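Local atomic coordinates of immunoreactive 84kD antigen PG93 (Porphyromonas gingivalis, PDB entry 5M11), a protein that serves as an essential bacterial surface component of the type-IX secretion system and binds calcium and zinc ions. Residues 58-63 with 93-98; 83-88 with 100-105; 154-159 with 199-204; 227-232 with 253-258; 412-417 with 437-442. One frame throughout, in Å; residues are numbered along the deposited sequence.

Interaction 1 (58-63 with 93-98); sequences SGLSDT and GRVTNV
The amide group of Asn97 is the flat group here. Ser61 lies over one of its faces, with CB 3.3 Å from Asn97 ND2 and the hydroxyl beside it. Ser61 OG is 3.3 Å from Asn97 ND2, but the angle is poor and the two are not hydrogen-bonded. Instead both turn to Asp87 OD1, which takes a hydrogen bond from Asn97 ND2 and shares one with Ser61 OG. Asn97 ND2 also gives a bond to Asn85 OD1. Asn97 CG stands anti to its backbone N (chi1 -155°), which carries the amide toward the loop.

Two residues earlier in the strand, Val95 meets the flat peptide carbonyl of Gly59. The oxygen sits against the fork of the valine: Gly59 O is 3.3 Å from Val95 CB, and both methyls are almost as near. Behind it, Leu60 CD1 comes within 4.2 Å of Val95 CG2, the two side chains crossing at about a right angle.

Loop 58-63 leads from the sheet ending in strand 52-54 to the sheet beginning with strand 65-71. It lies against strand 95-98, the last strand of that next sheet. This is a blade-to-blade connection packed along a blade of the N-terminal beta-propeller.

Interaction 2 (83-88 with 100-105); sequences SGNIDI and ALKDNI
Backbone packing brings the two segments closest. Gly84 CA lies 4.4 Å from Lys102 CA, and with no side chain at Gly84 the turn comes right up to the short, weakly bonded helix 100-103. The carbonyls before strand 86-89 rest on the first carbons of the helix side chains. Ser83 O is 3.4 Å from Lys102 CB, and Gly84 O is 3.4 Å from Leu101 CB.

The apolar part is small. Ile86 CD1 touches Leu101 CD1 at 3.8 Å, the two side chains crossing obliquely. Tyr80 lies against both, and Leu133 and Ser131 of strand 129-134 add to this patch between neighbouring propeller blades.

Amide and aliphatic chain make the third kind of contact. Lys102 runs beside Asn85, pointing the same way, and its CD and CE lie over one face of the Asn85 amide. Lys102 CD is 3.6 Å from Asn85 ND2. That amide nitrogen is held by a hydrogen bond to Asp62 OD2.

The charge is settled within the helix. Lys102 bends at chi3 and chi4, so that NZ makes a salt bridge to Asp103 OD1 at 2.8 Å, nearly along the C-O axis.

No hydrogen bond joins the two segments. Shape and dispersion therefore carry this contact, while its polar ends are committed to other partners.

Interaction 3 (154-159 with 199-204); sequences AKLDND and LGIVGE. With GOL (glycerol), chain U.
This contact joins two successive blades of the beta-propeller through their first strands, 150-155 and 196-202. Their touching parts run almost the same way, 20° apart end to end.

The main bump is the tip of Ile201. Its CD1 fills a hollow made by Ala154, the carbonyl of Lys155 and Leu156. Ile201 CD1 is 3.4 Å from Lys155 O, which forms one wall. Ala154 CB forms another at 3.6 Å from the same Ile201 CD1. Leu156 forms a third wall, crossing Ile201 at about a right angle, with its CD2 3.8 Å from Ile201 CD1.

Ala154 is itself a small knob. Its methyl fits between Ile201 and Leu199. Leu199 CG takes the crowded position between backbone N and carbonyl carbon (chi1 50°), and from there Leu199 CD1 reaches Ala154 CB at 3.5 Å. Leu164 and Leu169 of the preceding blade also touch Leu199.

Beyond the apolar part, at the exposed end of the contact, Asp157 and Glu204 face each other. Their like charges may raise the affinity of one of them for a proton. A glycerol, probably from the crystallisation liquor, bridges them. Its O2 donates to Asp157 OD1 at 2.8 Å. Its O3 lies between the carboxylates, 3.0 Å from Asp157 OD2 and 2.7 Å from Glu204 OE1.

Interaction 4 (227-232 with 253-258); sequences LLLSSS and YFIEKG
Ser231 OG is the buried polar atom of this contact, and it is held by a hydrogen bond shared with Ser235 OG. Ser235 OG is also hydrogen-bonded with Ser232 O, so the turn after strand 226-230 is tied together locally. Ser231 OG stands anti to its backbone N (chi1 -177°). This brings it obliquely against the Tyr253 ring, 3.6 Å from Tyr253 CE2.

From the same segment Leu229 covers one face of the ring. Leu229 CD2 sits over the ring centre, 4.3 Å above the plane, and Leu229 CG is 4.0 Å from Tyr253 CD1. The two side chains cross obliquely. The hydroxyl of Tyr253 is bonded to Arg251 NE, outside the apolar contact.

Strand 226-230 is the last of one four-stranded sheet, and strand 252-256 is the third of the next. They pack across the interface between two consecutive blades, as in a beta-propeller. Their axes are 10.2 Å apart at closest and nearly antiparallel, at 163°, so side chains and not backbones meet.

Leu228 and Leu229 both point toward the other strand. Both are backbone-bonded with Val215, and Leu228 has psi -61°, as in a classic beta bulge. The pair receives Ile255 tip to tip. Leu228 CD2 is 3.9 Å from Ile255 CG2, and Leu229 CD1 is 4.1 Å from Ile255 CD1. Ile246 of strand 244-247 also packs on Ser231, Tyr253 and Ile255.

Interaction 5 (412-417 with 437-442); sequences TAIAEC and GTLGAV
Loop 412-417 makes an inverse gamma turn centred on Ile414, then runs alongside segment 437-442 until Cys417 CA is 5.4 Å from Val442 CA. Leu439 points at the turn. Its CD1 meets the backbone, 3.5 Å from Ala413 O and 3.6 Å from Ala415 N. Its other branch meets the side chain at the centre of the turn: Leu439 CD2 is 3.9 Å from Ile414 CG2, the two side chains crossing at about a right angle. Phe447 touches both residues.

The loop connects strand 402-407 of one four-stranded antiparallel sheet to strand 422-429 of the next. Such a link between consecutive blades is consistent with a beta-propeller. Here it lies over an end of the second blade. On the loop side Ala413 is about 6 Å, side chain to side chain, from His457, a zinc ligand seen in this protein but without its metal in this chain.

Val442 supplies the second apolar patch. Both of its methyls bracket Ala415, with Ala415 CB 3.9 Å from Val442 CG1. The same CG1 reaches the backbone at Cys417 N, 3.6 Å away. Cys417 CB packs on Ala441 CB at 3.7 Å. Glu416 starts away from the other segment, and its OE2 is hydrogen-bonded with Ser408 OG.

How the interactions relate
Interactions 1 and 2 share one propeller blade and touch, their centres 12 Å apart. Strands 86-89 and 95-98 are neighbours in its sheet, and Val98 N lies 2.8 Å from Ile86 O, a probable backbone hydrogen bond. Interactions 3 and 4 also touch, with centres 16 Å apart: Val202 CG2 packs 3.5 Å from Glu256 C. Both reach the sheet that begins with strand 196-202 and ends with strand 226-230. Interaction 5 stands alone, its centre about 48 Å from that of interaction 2 and 63 Å from that of interaction 3. The metals lie outside these contacts; the nearest, a calcium ion, is about 8 Å from the Ser83 side chain of interaction 2.

Interaction 1 (58-63 with 93-98)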
# COMPACT_ATOMS: atom_id res chain seq x y z
N SER A 58 5.47 -0.19 14.49
CA SER A 58 5.16 0.28 15.84
C SER A 58 4.87 -0.86 16.84
O SER A 58 4.75 -0.61 18.05
CB SER A 58 3.97 1.24 15.79
OG SER A 58 3.55 1.63 17.08
N GLY A 59 4.72 -2.09 16.35
CA GLY A 59 4.41 -3.25 17.18
C GLY A 59 3.12 -3.96 16.84
O GLY A 59 2.82 -5.00 17.43
N LEU A 60 2.36 -3.43 15.88
CA LEU A 60 1.09 -4.01 15.44
C LEU A 60 1.36 -5.28 14.63
O LEU A 60 2.41 -5.40 14.00
CB LEU A 60 0.26 -2.99 14.64
CG LEU A 60 -0.72 -2.07 15.42
CD1 LEU A 60 -0.01 -1.16 16.41
CD2 LEU A 60 -1.48 -1.20 14.46
N SER A 61 0.44 -6.24 14.70
CA SER A 61 0.58 -7.57 14.10
C SER A 61 0.05 -7.70 12.66
O SER A 61 0.33 -8.72 12.04
CB SER A 61 -0.13 -8.60 14.97
OG SER A 61 0.09 -8.41 16.36
N ASP A 62 -0.71 -6.70 12.15
CA ASP A 62 -1.28 -6.76 10.79
C ASP A 62 -1.46 -5.35 10.16
O ASP A 62 -1.16 -4.36 10.82
CB ASP A 62 -2.61 -7.54 10.77
CG ASP A 62 -2.71 -8.54 9.64
OD1 ASP A 62 -2.14 -8.26 8.53
OD2 ASP A 62 -3.34 -9.60 9.84
N THR A 63 -1.98 -5.28 8.91
CA THR A 63 -2.02 -4.03 8.15
C THR A 63 -3.37 -3.22 8.10
O THR A 63 -3.29 -2.01 8.38
CB THR A 63 -1.56 -4.29 6.71
OG1 THR A 63 -0.31 -4.98 6.76
CG2 THR A 63 -1.38 -3.00 5.89
N GLY A 93 1.31 0.66 25.78
CA GLY A 93 1.51 0.57 24.34
C GLY A 93 2.04 -0.78 23.89
O GLY A 93 2.76 -0.88 22.89
N ARG A 94 1.70 -1.82 24.65
CA ARG A 94 2.12 -3.18 24.36
C ARG A 94 0.99 -3.88 23.61
O ARG A 94 -0.17 -3.85 24.04
CB ARG A 94 2.51 -3.93 25.64
CG ARG A 94 3.57 -3.18 26.47
CD ARG A 94 4.12 -4.01 27.62
NE ARG A 94 3.11 -4.24 28.66
CZ ARG A 94 3.06 -5.32 29.44
NH1 ARG A 94 3.95 -6.30 29.28
NH2 ARG A 94 2.12 -5.43 30.36
N VAL A 95 1.34 -4.50 22.49
CA VAL A 95 0.41 -5.18 21.58
C VAL A 95 0.32 -6.68 21.92
O VAL A 95 1.34 -7.33 22.12
CB VAL A 95 0.85 -4.97 20.11
CG1 VAL A 95 -0.04 -5.73 19.13
CG2 VAL A 95 0.91 -3.49 19.76
N THR A 96 -0.91 -7.22 21.95
CA THR A 96 -1.14 -8.65 22.19
C THR A 96 -2.01 -9.17 21.06
O THR A 96 -3.11 -8.63 20.84
CB THR A 96 -1.73 -8.88 23.58
OG1 THR A 96 -1.00 -8.12 24.53
CG2 THR A 96 -1.68 -10.32 23.96
N ASN A 97 -1.52 -10.18 20.33
CA ASN A 97 -2.24 -10.71 19.17
C ASN A 97 -3.32 -11.74 19.54
O ASN A 97 -3.11 -12.56 20.43
CB ASN A 97 -1.25 -11.34 18.16
CG ASN A 97 -1.73 -11.37 16.72
OD1 ASN A 97 -1.38 -12.27 15.94
ND2 ASN A 97 -2.53 -10.38 16.32
N VAL A 98 -4.47 -11.70 18.86
CA VAL A 98 -5.56 -12.67 19.04
C VAL A 98 -5.92 -13.15 17.60
O VAL A 98 -6.84 -12.61 16.97
CB VAL A 98 -6.77 -12.12 19.86
CG1 VAL A 98 -7.76 -13.21 20.19
CG2 VAL A 98 -6.31 -11.42 21.15

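Interaction 2 (83-88 with 100-105)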
# COMPACT_ATOMS: atom_id res chain seq x y z
N SER A 83 -8.53 -8.58 7.87
CA SER A 83 -8.15 -9.97 7.71
C SER A 83 -8.74 -10.88 8.81
O SER A 83 -8.40 -12.07 8.86
CB SER A 83 -6.63 -10.08 7.73
OG SER A 83 -6.10 -9.84 9.03
N GLY A 84 -9.55 -10.33 9.71
CA GLY A 84 -10.09 -11.07 10.84
C GLY A 84 -9.18 -11.08 12.06
O GLY A 84 -9.58 -11.54 13.14
N ASN A 85 -7.96 -10.56 11.92
CA ASN A 85 -7.01 -10.48 13.03
C ASN A 85 -7.43 -9.45 14.09
O ASN A 85 -8.13 -8.49 13.79
CB ASN A 85 -5.63 -10.11 12.50
CG ASN A 85 -4.49 -10.79 13.20
OD1 ASN A 85 -4.58 -11.25 14.34
ND2 ASN A 85 -3.38 -10.83 12.52
N ILE A 86 -6.97 -9.66 15.33
CA ILE A 86 -7.22 -8.80 16.49
C ILE A 86 -5.90 -8.52 17.21
O ILE A 86 -5.05 -9.41 17.37
CB ILE A 86 -8.24 -9.47 17.46
CG1 ILE A 86 -9.67 -9.56 16.85
CG2 ILE A 86 -8.25 -8.80 18.83
CD1 ILE A 86 -10.40 -10.79 17.23
N ASP A 87 -5.77 -7.27 17.67
CA ASP A 87 -4.66 -6.80 18.48
C ASP A 87 -5.24 -6.11 19.70
O ASP A 87 -6.32 -5.51 19.60
CB ASP A 87 -3.75 -5.84 17.68
CG ASP A 87 -2.57 -6.47 16.96
OD1 ASP A 87 -2.33 -7.69 17.15
OD2 ASP A 87 -1.85 -5.73 16.26
N ILE A 88 -4.55 -6.20 20.85
CA ILE A 88 -4.94 -5.50 22.07
C ILE A 88 -3.79 -4.61 22.43
O ILE A 88 -2.68 -5.10 22.63
CB ILE A 88 -5.40 -6.40 23.24
CG1 ILE A 88 -6.63 -7.24 22.82
CG2 ILE A 88 -5.78 -5.54 24.44
CD1 ILE A 88 -6.89 -8.50 23.60
N ALA A 100 -7.11 -16.08 16.38
CA ALA A 100 -8.10 -17.18 16.29
C ALA A 100 -9.09 -17.03 15.13
O ALA A 100 -9.34 -18.03 14.46
CB ALA A 100 -8.87 -17.29 17.59
N LEU A 101 -9.63 -15.80 14.88
CA LEU A 101 -10.61 -15.58 13.81
C LEU A 101 -9.97 -15.64 12.46
O LEU A 101 -10.54 -16.27 11.57
CB LEU A 101 -11.39 -14.25 13.96
CG LEU A 101 -12.38 -14.16 15.15
CD1 LEU A 101 -12.99 -12.78 15.24
CD2 LEU A 101 -13.50 -15.18 15.03
N LYS A 102 -8.80 -14.99 12.28
CA LYS A 102 -8.07 -14.97 11.02
C LYS A 102 -7.61 -16.40 10.64
O LYS A 102 -7.68 -16.80 9.46
CB LYS A 102 -6.86 -14.01 11.12
CG LYS A 102 -5.78 -14.15 10.04
CD LYS A 102 -4.45 -13.49 10.42
CE LYS A 102 -3.58 -14.32 11.35
NZ LYS A 102 -2.84 -15.40 10.64
N ASP A 103 -7.15 -17.18 11.66
CA ASP A 103 -6.66 -18.54 11.47
C ASP A 103 -7.80 -19.54 11.18
O ASP A 103 -7.55 -20.59 10.59
CB ASP A 103 -5.82 -19.00 12.68
CG ASP A 103 -4.48 -18.28 12.87
OD1 ASP A 103 -4.03 -17.59 11.92
OD2 ASP A 103 -3.87 -18.45 13.95
N ASN A 104 -9.06 -19.19 11.53
CA ASN A 104 -10.21 -20.05 11.24
C ASN A 104 -10.59 -19.90 9.75
O ASN A 104 -11.19 -18.91 9.32
CB ASN A 104 -11.38 -19.77 12.18
CG ASN A 104 -12.34 -20.93 12.31
OD1 ASN A 104 -12.81 -21.50 11.32
ND2 ASN A 104 -12.68 -21.27 13.55
N ILE A 105 -10.12 -20.87 8.97
CA ILE A 105 -10.29 -20.98 7.52
C ILE A 105 -11.77 -21.13 7.14
O ILE A 105 -12.18 -20.61 6.10
CB ILE A 105 -9.44 -22.16 6.97
CG1 ILE A 105 -9.40 -23.37 7.97
CG2 ILE A 105 -8.04 -21.67 6.61
CD1 ILE A 105 -8.83 -24.75 7.42

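Interaction 3 (154-159 with 199-204)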
# COMPACT_ATOMS: atom_id res chain seq x y z
N ALA A 154 -26.09 -6.45 21.63
CA ALA A 154 -26.38 -5.58 22.74
C ALA A 154 -26.37 -6.38 24.06
O ALA A 154 -26.84 -7.52 24.12
CB ALA A 154 -27.71 -4.88 22.54
N LYS A 155 -25.80 -5.79 25.11
CA LYS A 155 -25.73 -6.43 26.39
C LYS A 155 -26.75 -5.77 27.30
O LYS A 155 -26.88 -4.55 27.31
CB LYS A 155 -24.28 -6.33 26.92
CG LYS A 155 -23.98 -6.98 28.25
CD LYS A 155 -23.92 -8.50 28.22
CE LYS A 155 -23.38 -9.03 29.53
NZ LYS A 155 -24.33 -8.81 30.66
N LEU A 156 -27.47 -6.59 28.05
CA LEU A 156 -28.50 -6.15 28.97
C LEU A 156 -28.19 -6.53 30.45
O LEU A 156 -27.14 -7.07 30.79
CB LEU A 156 -29.84 -6.78 28.55
CG LEU A 156 -30.47 -6.29 27.27
CD1 LEU A 156 -31.31 -7.38 26.65
CD2 LEU A 156 -31.37 -5.12 27.53
N ASP A 157 -29.16 -6.24 31.31
CA ASP A 157 -29.20 -6.59 32.72
C ASP A 157 -29.18 -8.10 32.91
O ASP A 157 -29.62 -8.85 32.04
CB ASP A 157 -30.50 -6.03 33.33
CG ASP A 157 -30.49 -4.55 33.63
OD1 ASP A 157 -29.40 -4.04 34.01
OD2 ASP A 157 -31.58 -3.92 33.58
N ASN A 158 -28.71 -8.55 34.09
CA ASN A 158 -28.70 -9.94 34.53
C ASN A 158 -28.10 -10.89 33.47
O ASN A 158 -28.76 -11.84 33.01
CB ASN A 158 -30.13 -10.39 34.94
CG ASN A 158 -30.90 -9.35 35.73
OD1 ASN A 158 -31.93 -8.82 35.26
ND2 ASN A 158 -30.41 -9.01 36.93
N ASP A 159 -26.84 -10.61 33.09
CA ASP A 159 -26.01 -11.36 32.16
C ASP A 159 -26.75 -11.76 30.83
O ASP A 159 -26.40 -12.78 30.23
CB ASP A 159 -25.44 -12.62 32.87
CG ASP A 159 -24.00 -12.50 33.38
OD1 ASP A 159 -23.15 -11.90 32.66
OD2 ASP A 159 -23.71 -13.05 34.48
N LEU A 199 -28.99 -1.78 16.41
CA LEU A 199 -29.61 -1.65 17.73
C LEU A 199 -28.56 -1.27 18.79
O LEU A 199 -27.38 -1.60 18.64
CB LEU A 199 -30.46 -2.88 18.16
CG LEU A 199 -29.86 -4.26 18.09
CD1 LEU A 199 -29.04 -4.56 19.27
CD2 LEU A 199 -30.96 -5.30 18.04
N GLY A 200 -29.00 -0.57 19.83
CA GLY A 200 -28.15 -0.15 20.92
C GLY A 200 -28.98 0.21 22.11
O GLY A 200 -30.14 0.58 21.94
N ILE A 201 -28.40 0.11 23.31
CA ILE A 201 -28.98 0.42 24.61
C ILE A 201 -28.60 1.83 25.02
O ILE A 201 -27.46 2.25 24.83
CB ILE A 201 -28.50 -0.63 25.63
CG1 ILE A 201 -29.55 -1.72 25.81
CG2 ILE A 201 -28.13 -0.05 26.95
CD1 ILE A 201 -29.16 -2.99 25.26
N VAL A 202 -29.55 2.55 25.60
CA VAL A 202 -29.35 3.91 26.08
C VAL A 202 -30.21 4.00 27.32
O VAL A 202 -31.42 3.92 27.24
CB VAL A 202 -29.61 5.01 25.00
CG1 VAL A 202 -30.95 4.85 24.29
CG2 VAL A 202 -29.45 6.42 25.55
N GLY A 203 -29.55 4.03 28.47
CA GLY A 203 -30.19 4.05 29.78
C GLY A 203 -31.01 2.79 29.98
O GLY A 203 -30.55 1.68 29.66
N GLU A 204 -32.29 2.99 30.38
CA GLU A 204 -33.24 1.90 30.57
C GLU A 204 -34.02 1.55 29.25
O GLU A 204 -35.06 0.89 29.32
CB GLU A 204 -34.20 2.21 31.72
CG GLU A 204 -33.49 2.42 33.05
CD GLU A 204 -32.72 1.26 33.66
OE1 GLU A 204 -33.12 0.08 33.44
OE2 GLU A 204 -31.75 1.53 34.41
C1 GOL U . -27.13 -1.37 34.32
O1 GOL U . -25.96 -1.80 33.62
C2 GOL U . -28.24 -0.99 33.37
O2 GOL U . -28.37 -2.00 32.35
C3 GOL U . -29.53 -0.87 34.14
O3 GOL U . -30.66 -1.08 33.29

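Interaction 4 (227-232 with 253-258)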
# COMPACT_ATOMS: atom_id res chain seq x y z
N LEU A 227 -42.42 4.37 18.31
CA LEU A 227 -41.58 5.17 17.42
C LEU A 227 -41.00 6.37 18.16
O LEU A 227 -41.78 7.13 18.72
CB LEU A 227 -42.40 5.61 16.20
CG LEU A 227 -41.63 6.36 15.11
CD1 LEU A 227 -40.86 5.42 14.24
CD2 LEU A 227 -42.58 7.16 14.24
N LEU A 228 -39.66 6.53 18.17
CA LEU A 228 -38.97 7.65 18.84
C LEU A 228 -38.84 8.83 17.86
O LEU A 228 -39.41 9.90 18.11
CB LEU A 228 -37.62 7.24 19.44
CG LEU A 228 -36.79 8.30 20.15
CD1 LEU A 228 -37.45 8.80 21.39
CD2 LEU A 228 -35.44 7.76 20.50
N LEU A 229 -38.13 8.61 16.75
CA LEU A 229 -38.04 9.62 15.70
C LEU A 229 -38.05 8.94 14.34
O LEU A 229 -37.89 7.72 14.25
CB LEU A 229 -36.85 10.61 15.86
CG LEU A 229 -35.37 10.18 15.90
CD1 LEU A 229 -34.98 9.58 17.21
CD2 LEU A 229 -34.93 9.35 14.70
N SER A 230 -38.25 9.74 13.30
CA SER A 230 -38.27 9.27 11.93
C SER A 230 -37.12 9.92 11.18
O SER A 230 -37.28 10.99 10.60
CB SER A 230 -39.60 9.58 11.27
OG SER A 230 -40.73 9.27 12.08
N SER A 231 -35.96 9.28 11.21
CA SER A 231 -34.79 9.76 10.49
C SER A 231 -34.92 9.44 8.97
O SER A 231 -35.92 8.83 8.54
CB SER A 231 -33.54 9.11 11.07
OG SER A 231 -32.38 9.59 10.44
N SER A 232 -33.94 9.87 8.16
CA SER A 232 -33.93 9.60 6.73
C SER A 232 -33.50 8.15 6.50
O SER A 232 -32.82 7.58 7.36
CB SER A 232 -33.01 10.57 6.00
OG SER A 232 -31.65 10.36 6.33
N TYR A 253 -28.76 12.73 15.13
CA TYR A 253 -29.70 12.61 16.23
C TYR A 253 -28.97 11.99 17.38
O TYR A 253 -28.50 10.85 17.28
CB TYR A 253 -30.94 11.78 15.87
CG TYR A 253 -31.78 12.38 14.76
CD1 TYR A 253 -32.86 13.21 15.05
CD2 TYR A 253 -31.55 12.05 13.43
CE1 TYR A 253 -33.66 13.73 14.04
CE2 TYR A 253 -32.34 12.56 12.41
CZ TYR A 253 -33.39 13.41 12.72
OH TYR A 253 -34.17 13.92 11.72
N PHE A 254 -28.81 12.76 18.45
CA PHE A 254 -28.15 12.30 19.65
C PHE A 254 -29.21 11.92 20.68
O PHE A 254 -29.92 12.80 21.17
CB PHE A 254 -27.17 13.36 20.19
CG PHE A 254 -26.55 13.00 21.53
CD1 PHE A 254 -26.04 11.73 21.76
CD2 PHE A 254 -26.49 13.93 22.55
CE1 PHE A 254 -25.48 11.40 22.99
CE2 PHE A 254 -25.94 13.60 23.79
CZ PHE A 254 -25.43 12.34 23.99
N ILE A 255 -29.31 10.61 20.99
CA ILE A 255 -30.27 10.08 21.96
C ILE A 255 -29.53 9.75 23.26
O ILE A 255 -28.54 9.02 23.23
CB ILE A 255 -31.06 8.85 21.40
CG1 ILE A 255 -31.79 9.21 20.09
CG2 ILE A 255 -32.04 8.24 22.44
CD1 ILE A 255 -31.59 8.19 19.02
N GLU A 256 -30.02 10.29 24.39
CA GLU A 256 -29.41 10.00 25.67
C GLU A 256 -30.49 9.57 26.68
O GLU A 256 -31.67 9.54 26.33
CB GLU A 256 -28.54 11.17 26.16
CG GLU A 256 -29.29 12.46 26.41
CD GLU A 256 -28.37 13.66 26.49
OE1 GLU A 256 -27.53 13.72 27.42
OE2 GLU A 256 -28.50 14.55 25.62
N LYS A 257 -30.08 9.16 27.91
CA LYS A 257 -30.94 8.69 29.00
C LYS A 257 -32.26 9.43 29.09
O LYS A 257 -32.30 10.66 29.11
CB LYS A 257 -30.23 8.84 30.35
CG LYS A 257 -29.17 7.79 30.71
CD LYS A 257 -28.23 8.25 31.87
CE LYS A 257 -28.93 8.72 33.14
NZ LYS A 257 -27.98 9.06 34.23
N GLY A 258 -33.33 8.67 29.24
CA GLY A 258 -34.65 9.24 29.41
C GLY A 258 -35.24 9.70 28.11
O GLY A 258 -36.19 10.49 28.11

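Interaction 5 (412-417 with 437-442)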
# COMPACT_ATOMS: atom_id res chain seq x y z
N THR A 412 -3.93 19.29 -31.39
CA THR A 412 -2.95 18.48 -30.63
C THR A 412 -2.68 17.12 -31.34
O THR A 412 -3.54 16.64 -32.09
CB THR A 412 -3.52 18.26 -29.23
OG1 THR A 412 -3.96 19.50 -28.66
CG2 THR A 412 -2.56 17.65 -28.32
N ALA A 413 -1.51 16.49 -31.09
CA ALA A 413 -1.22 15.17 -31.67
C ALA A 413 -1.83 14.04 -30.81
O ALA A 413 -1.82 12.88 -31.24
CB ALA A 413 0.27 14.96 -31.86
N ILE A 414 -2.40 14.39 -29.62
CA ILE A 414 -3.11 13.51 -28.68
C ILE A 414 -4.43 13.12 -29.34
O ILE A 414 -5.43 13.83 -29.23
CB ILE A 414 -3.29 14.16 -27.26
CG1 ILE A 414 -1.95 14.64 -26.62
CG2 ILE A 414 -4.07 13.28 -26.28
CD1 ILE A 414 -0.77 13.74 -26.68
N ALA A 415 -4.39 12.02 -30.12
CA ALA A 415 -5.51 11.46 -30.88
C ALA A 415 -6.52 10.76 -29.95
O ALA A 415 -6.12 9.97 -29.08
CB ALA A 415 -4.99 10.48 -31.92
N GLU A 416 -7.82 11.03 -30.16
CA GLU A 416 -8.90 10.44 -29.37
C GLU A 416 -9.49 9.21 -30.07
O GLU A 416 -9.85 9.27 -31.25
CB GLU A 416 -10.01 11.47 -29.10
CG GLU A 416 -9.54 12.77 -28.46
CD GLU A 416 -10.63 13.80 -28.19
OE1 GLU A 416 -11.49 14.03 -29.08
OE2 GLU A 416 -10.60 14.41 -27.10
N CYS A 417 -9.60 8.09 -29.33
CA CYS A 417 -10.17 6.83 -29.81
C CYS A 417 -11.68 6.92 -29.85
O CYS A 417 -12.33 6.21 -30.63
CB CYS A 417 -9.72 5.66 -28.94
SG CYS A 417 -9.77 5.98 -27.16
N GLY A 437 5.84 9.75 -26.57
CA GLY A 437 4.78 9.02 -25.90
C GLY A 437 3.92 8.27 -26.88
O GLY A 437 4.00 8.49 -28.09
N THR A 438 3.10 7.37 -26.35
CA THR A 438 2.20 6.55 -27.14
C THR A 438 0.75 6.79 -26.69
O THR A 438 0.51 7.28 -25.58
CB THR A 438 2.62 5.07 -27.08
OG1 THR A 438 2.17 4.50 -25.85
CG2 THR A 438 4.14 4.86 -27.27
N LEU A 439 -0.21 6.48 -27.58
CA LEU A 439 -1.66 6.62 -27.39
C LEU A 439 -2.34 5.30 -27.70
O LEU A 439 -1.96 4.60 -28.64
CB LEU A 439 -2.25 7.71 -28.30
CG LEU A 439 -1.63 9.10 -28.28
CD1 LEU A 439 -1.66 9.73 -29.67
CD2 LEU A 439 -2.33 9.99 -27.29
N GLY A 440 -3.37 4.99 -26.93
CA GLY A 440 -4.14 3.77 -27.14
C GLY A 440 -5.34 3.91 -28.05
O GLY A 440 -5.97 4.97 -28.10
N ALA A 441 -5.64 2.80 -28.76
CA ALA A 441 -6.75 2.53 -29.70
C ALA A 441 -6.95 3.62 -30.80
O ALA A 441 -8.09 4.01 -31.07
CB ALA A 441 -8.04 2.31 -28.92
N VAL A 442 -5.85 4.07 -31.44
CA VAL A 442 -5.85 5.08 -32.53
C VAL A 442 -4.79 4.73 -33.56
O VAL A 442 -3.81 4.06 -33.20
CB VAL A 442 -5.64 6.56 -32.05
CG1 VAL A 442 -6.91 7.15 -31.46
CG2 VAL A 442 -4.46 6.70 -31.09